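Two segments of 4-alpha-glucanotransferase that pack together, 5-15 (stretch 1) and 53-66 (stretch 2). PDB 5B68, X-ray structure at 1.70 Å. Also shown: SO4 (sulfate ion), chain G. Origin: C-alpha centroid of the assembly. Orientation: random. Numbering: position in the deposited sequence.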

# COMPACT_ATOMS: atom_id res chain seq x y z
N ARG A 5 -20.92 -26.13 17.37
CA ARG A 5 -21.64 -24.95 17.82
C ARG A 5 -20.80 -24.04 18.73
O ARG A 5 -20.88 -22.85 18.63
CB ARG A 5 -22.99 -25.32 18.45
CG ARG A 5 -22.94 -25.86 19.85
CD ARG A 5 -23.43 -24.82 20.83
NE ARG A 5 -24.46 -25.30 21.75
CZ ARG A 5 -25.23 -24.51 22.50
NH1 ARG A 5 -26.14 -25.03 23.30
NH2 ARG A 5 -25.09 -23.20 22.45
N PHE A 6 -20.00 -24.62 19.60
CA PHE A 6 -19.16 -23.87 20.51
C PHE A 6 -17.98 -23.28 19.72
O PHE A 6 -17.58 -22.16 19.97
CB PHE A 6 -18.67 -24.77 21.68
CG PHE A 6 -19.80 -25.28 22.56
CD1 PHE A 6 -20.56 -24.40 23.32
CD2 PHE A 6 -20.13 -26.64 22.59
CE1 PHE A 6 -21.63 -24.85 24.11
CE2 PHE A 6 -21.19 -27.10 23.37
CZ PHE A 6 -21.93 -26.21 24.15
N LEU A 7 -17.41 -24.02 18.78
CA LEU A 7 -16.36 -23.48 17.95
C LEU A 7 -16.84 -22.28 17.11
O LEU A 7 -16.14 -21.27 17.00
CB LEU A 7 -15.77 -24.52 17.00
CG LEU A 7 -14.33 -24.95 17.06
CD1 LEU A 7 -13.97 -25.64 15.73
CD2 LEU A 7 -13.39 -23.79 17.34
N ASN A 8 -18.00 -22.38 16.51
CA ASN A 8 -18.63 -21.24 15.81
C ASN A 8 -18.86 -20.05 16.74
O ASN A 8 -18.61 -18.88 16.35
CB ASN A 8 -19.99 -21.62 15.20
CG ASN A 8 -19.85 -22.51 13.99
OD1 ASN A 8 -18.78 -22.65 13.44
ND2 ASN A 8 -20.93 -23.19 13.63
N GLU A 9 -19.28 -20.32 17.96
CA GLU A 9 -19.51 -19.25 18.90
C GLU A 9 -18.20 -18.53 19.16
O GLU A 9 -18.18 -17.29 19.16
CB GLU A 9 -20.11 -19.76 20.21
CG GLU A 9 -20.64 -18.65 21.12
CD GLU A 9 -21.30 -19.18 22.41
OE1 GLU A 9 -21.59 -18.36 23.27
OE2 GLU A 9 -21.52 -20.39 22.55
N LEU A 10 -17.15 -19.29 19.34
CA LEU A 10 -15.86 -18.71 19.63
C LEU A 10 -15.29 -17.96 18.45
O LEU A 10 -14.80 -16.85 18.58
CB LEU A 10 -14.91 -19.80 20.09
CG LEU A 10 -13.54 -19.36 20.62
CD1 LEU A 10 -13.59 -18.44 21.85
CD2 LEU A 10 -12.75 -20.59 20.94
N ALA A 11 -15.34 -18.59 17.28
CA ALA A 11 -14.94 -17.93 16.04
C ALA A 11 -15.66 -16.58 15.86
O ALA A 11 -14.99 -15.59 15.52
CB ALA A 11 -15.27 -18.87 14.84
N ASP A 12 -16.98 -16.52 16.07
CA ASP A 12 -17.71 -15.26 15.98
C ASP A 12 -17.18 -14.18 16.89
O ASP A 12 -17.09 -13.03 16.47
CB ASP A 12 -19.21 -15.42 16.31
CG ASP A 12 -19.96 -16.20 15.27
OD1 ASP A 12 -19.48 -16.46 14.14
OD2 ASP A 12 -21.04 -16.67 15.66
N LEU A 13 -16.81 -14.52 18.12
CA LEU A 13 -16.33 -13.48 19.10
C LEU A 13 -14.99 -12.87 18.66
O LEU A 13 -14.67 -11.71 18.95
CB LEU A 13 -16.14 -14.09 20.47
CG LEU A 13 -17.45 -14.54 21.15
CD1 LEU A 13 -17.05 -15.31 22.39
CD2 LEU A 13 -18.40 -13.40 21.43
N TYR A 14 -14.20 -13.67 17.95
CA TYR A 14 -12.91 -13.22 17.40
C TYR A 14 -12.92 -12.78 15.96
O TYR A 14 -11.89 -12.45 15.42
CB TYR A 14 -11.89 -14.34 17.64
CG TYR A 14 -11.45 -14.40 19.07
CD1 TYR A 14 -10.45 -13.54 19.55
CD2 TYR A 14 -12.07 -15.28 19.98
CE1 TYR A 14 -10.08 -13.58 20.87
CE2 TYR A 14 -11.67 -15.34 21.28
CZ TYR A 14 -10.68 -14.49 21.73
OH TYR A 14 -10.32 -14.59 23.05
N GLY A 15 -14.10 -12.74 15.34
CA GLY A 15 -14.22 -12.30 13.98
C GLY A 15 -13.61 -13.23 12.94
O GLY A 15 -13.19 -12.76 11.86
N ASN A 53 -11.16 -29.98 23.16
CA ASN A 53 -12.45 -30.48 23.61
C ASN A 53 -13.49 -29.40 23.89
O ASN A 53 -13.17 -28.23 23.93
CB ASN A 53 -12.28 -31.41 24.81
CG ASN A 53 -11.77 -30.70 26.04
OD1 ASN A 53 -10.85 -31.16 26.69
ND2 ASN A 53 -12.39 -29.59 26.39
N ASP A 54 -14.75 -29.81 24.07
CA ASP A 54 -15.82 -28.84 24.26
C ASP A 54 -15.64 -27.97 25.51
O ASP A 54 -15.96 -26.78 25.45
CB ASP A 54 -17.19 -29.50 24.28
CG ASP A 54 -17.71 -29.85 22.88
OD1 ASP A 54 -17.10 -29.48 21.84
OD2 ASP A 54 -18.78 -30.51 22.83
N ASP A 55 -15.16 -28.56 26.62
CA ASP A 55 -14.79 -27.80 27.82
C ASP A 55 -13.86 -26.64 27.54
O ASP A 55 -14.13 -25.55 28.00
CB ASP A 55 -14.14 -28.66 28.93
CG ASP A 55 -15.15 -29.46 29.73
OD1 ASP A 55 -16.37 -29.32 29.50
OD2 ASP A 55 -14.71 -30.26 30.60
N ALA A 56 -12.78 -26.86 26.78
CA ALA A 56 -11.75 -25.86 26.62
C ALA A 56 -12.31 -24.69 25.75
O ALA A 56 -11.89 -23.55 25.89
CB ALA A 56 -10.49 -26.47 25.96
N ILE A 57 -13.19 -25.03 24.81
CA ILE A 57 -13.76 -24.02 23.92
C ILE A 57 -14.73 -23.23 24.73
O ILE A 57 -14.74 -22.00 24.66
CB ILE A 57 -14.42 -24.66 22.68
CG1 ILE A 57 -13.36 -25.16 21.71
CG2 ILE A 57 -15.28 -23.67 21.92
CD1 ILE A 57 -13.93 -26.16 20.76
N GLN A 58 -15.58 -23.90 25.51
CA GLN A 58 -16.55 -23.18 26.37
C GLN A 58 -15.84 -22.30 27.37
O GLN A 58 -16.30 -21.19 27.70
CB GLN A 58 -17.53 -24.15 27.07
CG GLN A 58 -18.53 -24.74 26.08
CD GLN A 58 -19.50 -25.73 26.66
OE1 GLN A 58 -19.26 -26.95 26.68
NE2 GLN A 58 -20.65 -25.22 27.07
N ARG A 59 -14.72 -22.78 27.88
CA ARG A 59 -13.97 -21.97 28.80
C ARG A 59 -13.36 -20.74 28.08
O ARG A 59 -13.24 -19.68 28.69
CB ARG A 59 -12.91 -22.80 29.48
CG ARG A 59 -11.94 -22.03 30.37
CD ARG A 59 -10.86 -22.93 30.99
NE ARG A 59 -9.90 -22.10 31.73
CZ ARG A 59 -8.77 -21.60 31.25
NH1 ARG A 59 -8.38 -21.86 30.01
NH2 ARG A 59 -8.01 -20.82 32.02
N GLN A 60 -12.94 -20.90 26.83
CA GLN A 60 -12.47 -19.71 26.07
C GLN A 60 -13.61 -18.73 25.78
O GLN A 60 -13.37 -17.54 25.77
CB GLN A 60 -11.72 -20.11 24.82
CG GLN A 60 -10.36 -20.72 25.10
CD GLN A 60 -9.45 -19.80 25.89
OE1 GLN A 60 -9.33 -18.61 25.59
NE2 GLN A 60 -8.84 -20.33 26.95
N ILE A 61 -14.83 -19.23 25.54
CA ILE A 61 -15.98 -18.32 25.42
C ILE A 61 -16.16 -17.49 26.69
O ILE A 61 -16.24 -16.27 26.66
CB ILE A 61 -17.23 -19.09 25.03
CG1 ILE A 61 -17.01 -19.64 23.61
CG2 ILE A 61 -18.48 -18.24 25.08
CD1 ILE A 61 -17.96 -20.74 23.20
N ALA A 62 -16.26 -18.16 27.84
CA ALA A 62 -16.45 -17.48 29.09
C ALA A 62 -15.32 -16.51 29.41
O ALA A 62 -15.61 -15.41 29.88
CB ALA A 62 -16.66 -18.48 30.26
N LEU A 63 -14.07 -16.89 29.13
CA LEU A 63 -12.94 -16.01 29.35
C LEU A 63 -13.01 -14.75 28.46
O LEU A 63 -12.67 -13.66 28.92
CB LEU A 63 -11.58 -16.67 29.18
CG LEU A 63 -11.19 -17.53 30.41
CD1 LEU A 63 -10.11 -18.54 30.01
CD2 LEU A 63 -10.69 -16.70 31.61
N PHE A 64 -13.50 -14.91 27.23
CA PHE A 64 -13.67 -13.73 26.35
C PHE A 64 -14.67 -12.74 27.01
O PHE A 64 -14.36 -11.56 27.13
CB PHE A 64 -14.19 -14.14 24.98
CG PHE A 64 -14.35 -12.99 24.05
CD1 PHE A 64 -13.26 -12.54 23.33
CD2 PHE A 64 -15.57 -12.24 24.01
CE1 PHE A 64 -13.38 -11.46 22.47
CE2 PHE A 64 -15.68 -11.15 23.16
CZ PHE A 64 -14.57 -10.75 22.44
N HIS A 65 -15.86 -13.23 27.44
CA HIS A 65 -16.88 -12.32 28.03
C HIS A 65 -16.37 -11.71 29.33
O HIS A 65 -16.54 -10.55 29.58
CB HIS A 65 -18.25 -12.98 28.17
CG HIS A 65 -18.84 -13.35 26.87
ND1 HIS A 65 -19.23 -12.41 25.94
CD2 HIS A 65 -19.15 -14.56 26.33
CE1 HIS A 65 -19.76 -13.02 24.89
NE2 HIS A 65 -19.70 -14.32 25.10
N ASP A 66 -15.67 -12.49 30.11
CA ASP A 66 -15.15 -11.99 31.35
C ASP A 66 -14.05 -10.92 31.17
O ASP A 66 -14.02 -9.92 31.84
CB ASP A 66 -14.60 -13.13 32.23
CG ASP A 66 -15.67 -14.01 32.80
OD1 ASP A 66 -16.86 -13.73 32.68
OD2 ASP A 66 -15.25 -15.05 33.33
S SO4 G . -5.93 -18.57 29.01
O1 SO4 G . -6.42 -17.57 28.04
O2 SO4 G . -6.19 -18.07 30.40
O3 SO4 G . -6.66 -19.85 28.87
O4 SO4 G . -4.46 -18.66 28.68
O HOH W 1 -10.94 -16.54 24.79

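No direct hydrogen bond joins the two segments; the polar link between them is a single water. Water 1 accepts a hydrogen bond from Tyr14 OH at 2.7 Å and donates two to one residue of the opposing helix, to Gln60 O at 2.8 Å and to Gln60 OE1 at 2.7 Å. The m, m rotamer of Gln60 folds its side chain back so that the carbonyl oxygens of its backbone and amide both reach the same water. The other end of that amide is also engaged: Gln60 NE2 donates to O3 of the sulfate at 2.9 Å, and Arg59 NH1 donates to the same oxygen, also at 2.9 Å. The ion probably comes from the crystallisation liquor.

Everything else in the contact is packing. Helices 5-13 and 54-66 run in nearly the same direction, with axes 9.2 Å apart at closest approach and crossing at 30°, and the two segments bury 690 Å² between them, both sides summed. The backbones come close at Leu10 and Ile61, whose CA atoms lie 5.8 Å apart.

Two side chains act as knobs, one from each helix. Phe6, which has the largest covered area, sits among Asp54, Ile57, Gln58 and Ile61. Its CB lies 3.6 Å from Ile57 CG2, while the aliphatic part of Gln58 covers one face of the ring, with Gln58 CG 3.7 Å from the centroid of the Phe6 ring. In return, Ile61 fits among Phe6, Glu9, Leu10 and Leu13. Its CA-to-CB bond points sideways, but the m, t rotamer brings the end of the chain nearer the other helix, so that Ile61 CD1 reaches to 3.5 Å from Phe6 O. Leu10 packs against both isoleucines: its CD2 is 4.1 Å from Ile57 CG2 and its CD1 is 4.0 Å from Ile61 CG1.

Aromatic packing takes over toward the C-terminal end of the first helix. Leu13 CB stands almost directly over the Phe64 ring, 3.9 Å from its centroid and 8° off the normal. The edge of Phe64 is directed at the face of Tyr14, with ring centroids 5.1 Å apart and planes at 69°, an edge-to-face arrangement that places Phe64 CD1 3.6 Å from Tyr14 CZ. Tyr14 thus presents its ring to Phe64 while its hydroxyl binds the bridging water. Gly15 is the first residue to leave helical phi/psi, and its positive phi belongs to a Schellman motif.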